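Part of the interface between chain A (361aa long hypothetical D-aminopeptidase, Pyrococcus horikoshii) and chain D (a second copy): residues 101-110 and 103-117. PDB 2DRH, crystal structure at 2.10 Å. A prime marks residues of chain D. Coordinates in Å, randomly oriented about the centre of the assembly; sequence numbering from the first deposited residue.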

# COMPACT_ATOMS: atom_id res chain seq x y z
N THR A 101 9.35 8.15 21.77
CA THR A 101 8.23 7.23 21.58
C THR A 101 7.06 7.39 22.54
O THR A 101 5.91 7.49 22.10
CB THR A 101 8.70 5.77 21.65
OG1 THR A 101 9.86 5.60 20.83
CG2 THR A 101 7.59 4.83 21.14
N LEU A 102 7.34 7.42 23.84
CA LEU A 102 6.27 7.52 24.82
C LEU A 102 5.70 8.92 25.05
O LEU A 102 4.74 9.07 25.81
CB LEU A 102 6.73 6.92 26.15
CG LEU A 102 6.51 5.42 26.36
CD1 LEU A 102 6.79 4.65 25.10
CD2 LEU A 102 7.39 4.93 27.49
N SER A 103 6.26 9.93 24.40
CA SER A 103 5.76 11.30 24.55
C SER A 103 4.85 11.73 23.39
O SER A 103 4.42 12.88 23.34
CB SER A 103 6.91 12.30 24.66
OG SER A 103 7.64 12.16 25.87
N ILE A 104 4.56 10.82 22.46
CA ILE A 104 3.73 11.19 21.32
C ILE A 104 2.36 11.72 21.73
O ILE A 104 1.81 12.62 21.08
CB ILE A 104 3.53 10.02 20.32
CG1 ILE A 104 2.83 8.85 21.00
CG2 ILE A 104 4.88 9.61 19.74
CD1 ILE A 104 2.32 7.81 20.02
N GLY A 105 1.80 11.17 22.81
CA GLY A 105 0.51 11.63 23.27
C GLY A 105 0.62 13.06 23.76
O GLY A 105 -0.22 13.90 23.46
N THR A 106 1.69 13.33 24.51
CA THR A 106 1.91 14.67 25.04
C THR A 106 2.13 15.64 23.88
O THR A 106 1.63 16.77 23.90
CB THR A 106 3.16 14.71 25.94
OG1 THR A 106 3.07 13.68 26.94
CG2 THR A 106 3.27 16.07 26.63
N ALA A 107 2.89 15.20 22.89
CA ALA A 107 3.20 16.01 21.72
C ALA A 107 1.92 16.41 21.01
O ALA A 107 1.76 17.56 20.59
CB ALA A 107 4.12 15.25 20.77
N VAL A 108 1.01 15.46 20.86
CA VAL A 108 -0.27 15.73 20.22
C VAL A 108 -1.03 16.79 21.04
O VAL A 108 -1.59 17.74 20.49
CB VAL A 108 -1.12 14.45 20.12
CG1 VAL A 108 -2.59 14.79 19.83
CG2 VAL A 108 -0.57 13.56 19.02
N GLU A 109 -1.04 16.62 22.36
CA GLU A 109 -1.72 17.57 23.22
C GLU A 109 -1.17 18.98 23.02
O GLU A 109 -1.92 19.93 22.82
CB GLU A 109 -1.58 17.15 24.68
CG GLU A 109 -2.30 15.86 25.04
CD GLU A 109 -3.79 16.05 25.21
OE1 GLU A 109 -4.43 16.66 24.33
OE2 GLU A 109 -4.34 15.56 26.23
N GLY A 110 0.16 19.11 23.08
CA GLY A 110 0.79 20.41 22.91
C GLY A 110 0.57 20.99 21.53
O GLY A 110 0.27 22.18 21.39
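Chain D (103-117) SIGTAVEGLLDYILE

How does chain D lie on chain A? Its stretch is helical from Ile104′ through Glu117′ and continues beyond, and this helix packs against the chain A helix that includes residues Ile104 to Gly110. The two run nearly antiparallel, with 154° between their N-to-C directions (signed crossing angle -154°), and their axes approach to 7.5 Å. The register is set where the two copies of one glycine meet: Gly105 CA and Gly105′ CA are 4.2 Å apart. From there Leu102 lies level with Leu112′, their CA atoms 7.8 Å apart.

Why can the helices come so close? Glycine leaves the backbone bare at the crossing, so Gly105 CA rests 3.6 Å from Gly105′ O and also 3.6 Å from Val108′ CG1. The reciprocal contact brings Val108 CG1 to 3.5 Å from Gly105′ CA. A CB on either glycine would point toward the partner helix and clash: an ideal one on Gly105 would fall 2.8 Å from Val108′ CG1, and one on Gly105′ 2.7 Å from Val108 CG1.

What satisfies the polar groups here? Each threonine hydroxyl donates to a glutamate of the other chain: Thr106 OG1 to Glu109′ OE2 at 2.6 Å, and Thr106′ OG1 to Glu109 OE2, again at 2.6 Å. These short bonds give buried carboxylates a partner across the interface, and the antiparallel arrangement lets the same pair form twice. The second oxygens, Glu109 OE1 and Glu109′ OE1, are also hydrogen-bonded elsewhere in the structure. Water 1 donates to Glu109 OE1 at 2.9 Å and accepts from Thr106′ N at 3.3 Å, bridging the carboxylate to a backbone amide of chain D. The glycine carbonyls are occupied within their own helices, Gly105 O by Glu109 N at 3.0 Å and Gly105′ O by Glu109′ N at 3.1 Å, so the close backbone approach leaves the helical bonding intact.

Which apolar residues complete the contact? Ile104 CG1 meets Val108′ CG1 at 3.9 Å, and Val108 CG1 meets Ile104′ CG1 at 4.2 Å; both isoleucines have chi1 in p, and their side-chain ends come nearer the partner than their sideways CA-to-CB bonds suggest. Farther along the chain D helix, Leu112′ CD1 lies 3.4 Å from the backbone oxygen Leu102 O, while Leu102 CD2 reaches Leu116′ CD2 at 4.1 Å.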

# COMPACT_ATOMS: atom_id res chain seq x y z
N SER D 103 -9.29 14.17 21.05
CA SER D 103 -8.87 13.56 22.32
C SER D 103 -7.89 12.40 22.10
O SER D 103 -7.57 11.65 23.01
CB SER D 103 -10.12 13.06 23.05
OG SER D 103 -10.89 14.18 23.49
N ILE D 104 -7.38 12.23 20.88
CA ILE D 104 -6.45 11.12 20.64
C ILE D 104 -5.17 11.24 21.47
O ILE D 104 -4.62 10.23 21.93
CB ILE D 104 -6.06 10.98 19.14
CG1 ILE D 104 -5.69 12.33 18.55
CG2 ILE D 104 -7.21 10.35 18.37
CD1 ILE D 104 -5.19 12.24 17.12
N GLY D 105 -4.70 12.46 21.66
CA GLY D 105 -3.50 12.65 22.45
C GLY D 105 -3.75 12.24 23.89
O GLY D 105 -2.91 11.60 24.51
N THR D 106 -4.92 12.61 24.41
CA THR D 106 -5.29 12.28 25.78
C THR D 106 -5.45 10.77 25.93
O THR D 106 -5.04 10.18 26.93
CB THR D 106 -6.60 12.97 26.19
OG1 THR D 106 -6.59 14.33 25.75
CG2 THR D 106 -6.77 12.94 27.71
N ALA D 107 -6.04 10.14 24.92
CA ALA D 107 -6.23 8.69 24.93
C ALA D 107 -4.88 7.98 24.97
O ALA D 107 -4.71 6.95 25.65
CB ALA D 107 -7.04 8.25 23.71
N VAL D 108 -3.90 8.51 24.25
CA VAL D 108 -2.57 7.91 24.25
C VAL D 108 -1.99 7.98 25.66
O VAL D 108 -1.47 6.99 26.17
CB VAL D 108 -1.61 8.62 23.25
CG1 VAL D 108 -0.18 8.09 23.42
CG2 VAL D 108 -2.07 8.37 21.82
N GLU D 109 -2.08 9.15 26.28
CA GLU D 109 -1.58 9.34 27.64
C GLU D 109 -2.27 8.34 28.58
O GLU D 109 -1.61 7.66 29.37
CB GLU D 109 -1.86 10.77 28.11
CG GLU D 109 -1.11 11.85 27.34
CD GLU D 109 0.35 11.96 27.76
OE1 GLU D 109 1.06 10.93 27.82
OE2 GLU D 109 0.79 13.09 28.04
N GLY D 110 -3.59 8.27 28.48
CA GLY D 110 -4.36 7.37 29.32
C GLY D 110 -4.01 5.91 29.09
O GLY D 110 -3.71 5.18 30.03
N LEU D 111 -4.05 5.49 27.83
CA LEU D 111 -3.73 4.12 27.46
C LEU D 111 -2.32 3.78 27.94
O LEU D 111 -2.06 2.67 28.40
CB LEU D 111 -3.83 3.93 25.95
CG LEU D 111 -3.53 2.53 25.43
CD1 LEU D 111 -4.51 1.53 26.05
CD2 LEU D 111 -3.64 2.52 23.92
N LEU D 112 -1.41 4.74 27.82
CA LEU D 112 -0.04 4.50 28.28
C LEU D 112 0.00 4.42 29.80
O LEU D 112 0.84 3.72 30.35
CB LEU D 112 0.91 5.60 27.79
CG LEU D 112 1.33 5.57 26.31
CD1 LEU D 112 2.24 6.76 26.01
CD2 LEU D 112 2.06 4.27 25.99
N ASP D 113 -0.90 5.14 30.49
CA ASP D 113 -0.91 5.08 31.95
C ASP D 113 -1.20 3.64 32.37
O ASP D 113 -0.58 3.11 33.28
CB ASP D 113 -1.99 5.99 32.55
CG ASP D 113 -1.64 7.47 32.46
OD1 ASP D 113 -0.44 7.81 32.45
OD2 ASP D 113 -2.57 8.31 32.44
N TYR D 114 -2.15 3.02 31.68
CA TYR D 114 -2.56 1.66 31.97
C TYR D 114 -1.47 0.64 31.69
O TYR D 114 -1.11 -0.16 32.56
CB TYR D 114 -3.80 1.29 31.13
CG TYR D 114 -4.21 -0.16 31.26
CD1 TYR D 114 -4.87 -0.63 32.39
CD2 TYR D 114 -3.89 -1.08 30.26
CE1 TYR D 114 -5.20 -1.97 32.53
CE2 TYR D 114 -4.21 -2.42 30.39
CZ TYR D 114 -4.87 -2.86 31.53
OH TYR D 114 -5.18 -4.19 31.67
N ILE D 115 -0.95 0.67 30.46
CA ILE D 115 0.08 -0.24 29.99
C ILE D 115 1.38 -0.22 30.79
O ILE D 115 1.90 -1.27 31.18
CB ILE D 115 0.42 0.06 28.52
CG1 ILE D 115 -0.82 -0.12 27.65
CG2 ILE D 115 1.56 -0.84 28.05
CD1 ILE D 115 -0.68 0.44 26.24
N LEU D 116 1.93 0.97 31.00
CA LEU D 116 3.18 1.10 31.74
C LEU D 116 3.00 0.56 33.16
O LEU D 116 3.91 -0.04 33.73
CB LEU D 116 3.63 2.56 31.77
CG LEU D 116 3.83 3.19 30.38
CD1 LEU D 116 4.16 4.68 30.53
CD2 LEU D 116 4.94 2.46 29.64
N GLU D 117 1.81 0.78 33.72
CA GLU D 117 1.48 0.32 35.06
C GLU D 117 1.50 -1.21 35.12
O GLU D 117 1.97 -1.81 36.08
CB GLU D 117 0.09 0.83 35.45
CG GLU D 117 -0.53 0.17 36.67
CD GLU D 117 0.25 0.43 37.93
OE1 GLU D 117 0.64 1.59 38.15
OE2 GLU D 117 0.47 -0.52 38.71
O HOH W 1 -5.74 15.01 22.35